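Local coordinates for protein cryptic loci regulator 2 (Schizosaccharomyces pombe 972h-, PDB 5IKJ) that acts upstream of histone deacetylases to promote transcriptional silencing and is required for nucleosome positioning at heterochromatic loci and for silencing by the SHREC repressor complex, at residues S73-P76 with I77-Q80; R226-H229 with E230-D234. All coordinates share one frame; numbering follows the deposited sequence.

Contact 1 of 2, residues S73-P76 with I77-Q80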
loop_
_atom_site.group_PDB
_atom_site.type_symbol
_atom_site.label_atom_id
_atom_site.label_comp_id
_atom_site.label_asym_id
_atom_site.label_seq_id
_atom_site.Cartn_x
_atom_site.Cartn_y
_atom_site.Cartn_z
ATOM N N SER A 73 0.094 -6.138 5.092
ATOM C CA SER A 73 0.123 -7.125 4.020
ATOM C C SER A 73 -1.034 -8.104 4.155
ATOM O O SER A 73 -1.310 -8.613 5.247
ATOM C CB SER A 73 1.445 -7.887 4.031
ATOM O OG SER A 73 1.505 -8.800 2.947
ATOM N N THR A 74 -1.710 -8.369 3.037
ATOM C CA THR A 74 -2.701 -9.434 2.951
ATOM C C THR A 74 -2.274 -10.519 1.973
ATOM O O THR A 74 -3.097 -11.366 1.603
ATOM C CB THR A 74 -4.067 -8.869 2.546
ATOM O OG1 THR A 74 -4.016 -8.406 1.190
ATOM C CG2 THR A 74 -4.465 -7.713 3.458
ATOM N N GLN A 75 -1.011 -10.517 1.545
ATOM C CA GLN A 75 -0.550 -11.521 0.591
ATOM C C GLN A 75 -0.667 -12.941 1.127
ATOM O O GLN A 75 -0.995 -13.843 0.337
ATOM C CB GLN A 75 0.897 -11.218 0.176
ATOM C CG GLN A 75 1.075 -9.881 -0.526
ATOM C CD GLN A 75 0.115 -9.699 -1.683
ATOM O OE1 GLN A 75 -0.019 -10.578 -2.535
ATOM N NE2 GLN A 75 -0.573 -8.563 -1.710
ATOM N N PRO A 76 -0.412 -13.219 2.409
ATOM C CA PRO A 76 -0.656 -14.581 2.908
ATOM C C PRO A 76 -2.087 -15.042 2.707
ATOM O O PRO A 76 -2.321 -16.244 2.531
ATOM C CB PRO A 76 -0.294 -14.477 4.396
ATOM C CG PRO A 76 0.667 -13.344 4.470
ATOM C CD PRO A 76 0.210 -12.362 3.434
ATOM N N ILE A 77 -3.055 -14.123 2.723
ATOM C CA ILE A 77 -4.444 -14.506 2.498
ATOM C C ILE A 77 -4.650 -14.930 1.049
ATOM O O ILE A 77 -5.334 -15.922 0.771
ATOM C CB ILE A 77 -5.389 -13.356 2.896
ATOM C CG1 ILE A 77 -5.224 -13.039 4.386
ATOM C CG2 ILE A 77 -6.838 -13.719 2.582
ATOM C CD1 ILE A 77 -6.052 -11.866 4.876
ATOM N N LEU A 78 -4.067 -14.191 0.103
ATOM C CA LEU A 78 -4.170 -14.588 -1.297
ATOM C C LEU A 78 -3.412 -15.882 -1.555
ATOM O O LEU A 78 -3.861 -16.726 -2.339
ATOM C CB LEU A 78 -3.649 -13.473 -2.208
ATOM C CG LEU A 78 -3.745 -13.763 -3.711
ATOM C CD1 LEU A 78 -5.199 -13.900 -4.146
ATOM C CD2 LEU A 78 -3.044 -12.689 -4.532
ATOM N N ASN A 79 -2.259 -16.059 -0.906
ATOM C CA ASN A 79 -1.475 -17.275 -1.094
ATOM C C ASN A 79 -2.245 -18.499 -0.611
ATOM O O ASN A 79 -2.455 -19.455 -1.366
ATOM C CB ASN A 79 -0.136 -17.152 -0.366
ATOM C CG ASN A 79 0.797 -16.159 -1.027
ATOM O OD1 ASN A 79 0.610 -15.790 -2.188
ATOM N ND2 ASN A 79 1.815 -15.725 -0.295
ATOM N N GLN A 80 -2.676 -18.488 0.653
ATOM C CA GLN A 80 -3.435 -19.617 1.179
ATOM C C GLN A 80 -4.707 -19.862 0.380
ATOM O O GLN A 80 -5.242 -20.976 0.409
ATOM C CB GLN A 80 -3.770 -19.392 2.657
ATOM C CG GLN A 80 -5.005 -18.535 2.923
ATOM C CD GLN A 80 -5.241 -18.308 4.403
ATOM O OE1 GLN A 80 -4.662 -18.992 5.248
ATOM N NE2 GLN A 80 -6.094 -17.343 4.727
#

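Contact 2 of 2, residues R226-H229 with E230-D234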
loop_
_atom_site.group_PDB
_atom_site.type_symbol
_atom_site.label_atom_id
_atom_site.label_comp_id
_atom_site.label_asym_id
_atom_site.label_seq_id
_atom_site.Cartn_x
_atom_site.Cartn_y
_atom_site.Cartn_z
ATOM N N ARG A 226 1.908 0.294 5.089
ATOM C CA ARG A 226 0.494 0.054 4.901
ATOM C C ARG A 226 0.010 0.687 3.603
ATOM O O ARG A 226 -0.830 0.128 2.923
ATOM C CB ARG A 226 -0.309 0.556 6.099
ATOM C CG ARG A 226 -0.092 -0.271 7.352
ATOM C CD ARG A 226 -1.158 -0.033 8.403
ATOM N NE ARG A 226 -1.234 1.360 8.802
ATOM C CZ ARG A 226 -2.213 2.177 8.446
ATOM N NH1 ARG A 226 -2.197 3.430 8.845
ATOM N NH2 ARG A 226 -3.209 1.738 7.699
ATOM N N MET A 227 0.542 1.845 3.252
ATOM C CA MET A 227 0.130 2.488 2.015
ATOM C C MET A 227 0.496 1.610 0.833
ATOM O O MET A 227 -0.296 1.433 -0.076
ATOM C CB MET A 227 0.767 3.853 1.852
ATOM C CG MET A 227 0.345 4.545 0.573
ATOM S SD MET A 227 0.943 6.223 0.479
ATOM C CE MET A 227 2.696 5.947 0.601
ATOM N N PHE A 228 1.701 1.064 0.847
ATOM C CA PHE A 228 2.133 0.180 -0.231
ATOM C C PHE A 228 1.154 -0.972 -0.411
ATOM O O PHE A 228 0.748 -1.292 -1.535
ATOM C CB PHE A 228 3.537 -0.355 0.057
ATOM C CG PHE A 228 3.932 -1.513 -0.813
ATOM C CD1 PHE A 228 4.434 -1.301 -2.087
ATOM C CD2 PHE A 228 3.803 -2.816 -0.358
ATOM C CE1 PHE A 228 4.795 -2.364 -2.890
ATOM C CE2 PHE A 228 4.164 -3.884 -1.158
ATOM C CZ PHE A 228 4.660 -3.658 -2.426
ATOM N N HIS A 229 0.758 -1.605 0.694
ATOM C CA HIS A 229 -0.135 -2.755 0.606
ATOM C C HIS A 229 -1.565 -2.338 0.288
ATOM O O HIS A 229 -2.303 -3.102 -0.345
ATOM C CB HIS A 229 -0.073 -3.559 1.901
ATOM C CG HIS A 229 1.157 -4.400 2.019
ATOM N ND1 HIS A 229 1.383 -5.500 1.221
ATOM C CD2 HIS A 229 2.236 -4.297 2.830
ATOM C CE1 HIS A 229 2.545 -6.043 1.537
ATOM N NE2 HIS A 229 3.083 -5.333 2.513
ATOM N N GLU A 230 -1.978 -1.144 0.713
ATOM C CA GLU A 230 -3.258 -0.611 0.254
ATOM C C GLU A 230 -3.239 -0.401 -1.254
ATOM O O GLU A 230 -4.221 -0.695 -1.946
ATOM C CB GLU A 230 -3.573 0.701 0.973
ATOM C CG GLU A 230 -4.964 1.244 0.688
ATOM C CD GLU A 230 -5.203 2.598 1.325
ATOM O OE1 GLU A 230 -4.458 2.953 2.266
ATOM O OE2 GLU A 230 -6.133 3.308 0.885
ATOM N N CYS A 231 -2.124 0.109 -1.776
ATOM C CA CYS A 231 -1.968 0.269 -3.217
ATOM C C CYS A 231 -1.999 -1.081 -3.920
ATOM O O CYS A 231 -2.753 -1.283 -4.879
ATOM C CB CYS A 231 -0.653 0.994 -3.499
ATOM S SG CYS A 231 -0.356 1.352 -5.224
ATOM N N LYS A 232 -1.178 -2.020 -3.450
ATOM C CA LYS A 232 -1.125 -3.342 -4.061
ATOM C C LYS A 232 -2.497 -4.004 -4.059
ATOM O O LYS A 232 -2.894 -4.631 -5.047
ATOM C CB LYS A 232 -0.106 -4.208 -3.321
ATOM C CG LYS A 232 0.301 -5.474 -4.053
ATOM C CD LYS A 232 1.409 -6.199 -3.302
ATOM C CE LYS A 232 1.755 -7.536 -3.941
ATOM N NZ LYS A 232 2.381 -7.388 -5.286
ATOM N N ASP A 233 -3.242 -3.870 -2.960
ATOM C CA ASP A 233 -4.559 -4.494 -2.889
ATOM C C ASP A 233 -5.543 -3.824 -3.840
ATOM O O ASP A 233 -6.369 -4.501 -4.462
ATOM C CB ASP A 233 -5.085 -4.453 -1.454
ATOM C CG ASP A 233 -4.268 -5.312 -0.507
ATOM O OD1 ASP A 233 -3.485 -6.157 -0.990
ATOM O OD2 ASP A 233 -4.413 -5.146 0.722
ATOM N N ASP A 234 -5.466 -2.498 -3.975
ATOM C CA ASP A 234 -6.392 -1.779 -4.843
ATOM C C ASP A 234 -6.090 -1.978 -6.324
ATOM O O ASP A 234 -6.947 -1.674 -7.162
ATOM C CB ASP A 234 -6.366 -0.285 -4.513
ATOM C CG ASP A 234 -7.165 0.053 -3.268
ATOM O OD1 ASP A 234 -7.610 -0.882 -2.567
ATOM O OD2 ASP A 234 -7.347 1.256 -2.987
#

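Contact 1 of 2, residues S73-P76 with I77-Q80
Thr-74 hands its carbonyl to Ile-77 and Leu-78 at the first turn of helix 75-82, where Thr-74 itself holds the N-cap position. Ile-77 N reaches Thr-74 O at 3.0 Å, an i to i+3 bond whose donor stands above the carbonyl plane, 57° out of it; the second N-H on the same oxygen, from Leu-78, is a weak bond. From the next carbonyl on, the i to i+4 pattern is regular: Asn-79 N donates to Gln-75 O at 2.8 Å, almost head-on to the carbonyl, and Gln-80 N meets Pro-76 O at 2.9 Å with a nearly straight N-H, 172°. Pro-76 has no N-H to give, which costs nothing in the first turn of a helix, where such donors have no preceding carbonyl to bond. The N-H of Gln-75 is covered, weakly, by Ser-73 OG.

The threonine side chain makes no capping bond. Its OG1 is instead hydrogen-bonded to Trp-238 NE1, with a weak bond to Asp-233 OD1, while Gln-75 NE2 is bonded to Thr-237 OG1; the buried polar groups at this helix start are thus tied to the end of helix 214-237 and the residue after it. Gln-75 is bent at chi2 (-52°) and runs alongside Leu-78, its OE1 4.2 Å from Leu-78 CD2. Ile-77 lays its CB 3.3 Å from Thr-74 O. The Asn-79 amide turns back on the preceding turn, CG 3.2 Å from Gln-75 O, but its ND2 is at a poor angle for a hydrogen bond to that oxygen.

Contact 2 of 2, residues R226-H229 with E230-D234
From Arg-226 to Asp-234 the backbone is regular alpha-helix, part of the long helix 214-237, and four successive i to i+4 bonds join the two segments. Glu-230 N to Arg-226 O, Cys-231 N to Met-227 O and Lys-232 N to Phe-228 O each span 2.8 Å; Asp-233 N to His-229 O is 2.9 Å, with its donor tilted further from the carbonyl plane, by 35°.

Among the side chains, Phe-228 and Lys-232 run side by side, Lys-232 CD lying 4.2 Å from Phe-228 CE2 and oblique to the ring. Four residues apart, they leave the same flank of the helix, and with CG anti to the backbone N in both (chi1 166° and -165°) the chains point the same way. His-229 turns its ring beside Phe-228: Phe-228 CD2 lies over the centre of one imidazole face, 3.7 Å above its plane, and His-229 CD2 lies at the phenyl edge, in its plane. Asp-233 folds its carboxylate back toward the preceding turn, where Asp-233 CG comes within 3.0 Å of His-229 O.

Away from the helix, His-229 NE2 is hydrogen-bonded to Gly-69 O, and Glu-230 OE2 forms a salt bridge with Lys-388 while its OE1 bonds to the backbone of another protein's chain. That same partner chain supplies backbone partners to Arg-226 NH2 and Lys-232 NZ.

Asp-233 OD2 lies 3.1 Å from His-229 O, two acceptors, so the pair is not hydrogen-bonded. The carboxylate's hydrogen bonds lie with other groups: OD1 is bonded to Thr-237 OG1 and weakly to Thr-74 OG1. The crowding of oxygens might raise the acid's pKa somewhat.

How the contacts relate
Contact 2 lies in the core, its centre about 2 Å from the centre of the chain, whereas contact 1, about 13 Å from that centre, is only partly buried. Each belongs to a single helix: the lead-in and start of helix 75-82 in 73-80, a regular interior in 226-234. The loop before helix 75-82 meets helix 214-237 where Ser-73 OG approaches His-229 CE1 at 3.3 Å; the helices themselves touch where Gln-75 NE2 packs 3.4 Å from Lys-232 CE. Contact 1 keeps apolar and neutral polar side chains and has exposed residues, whereas contact 2 gathers charges, mostly buried, whose partners lie beyond its two segments.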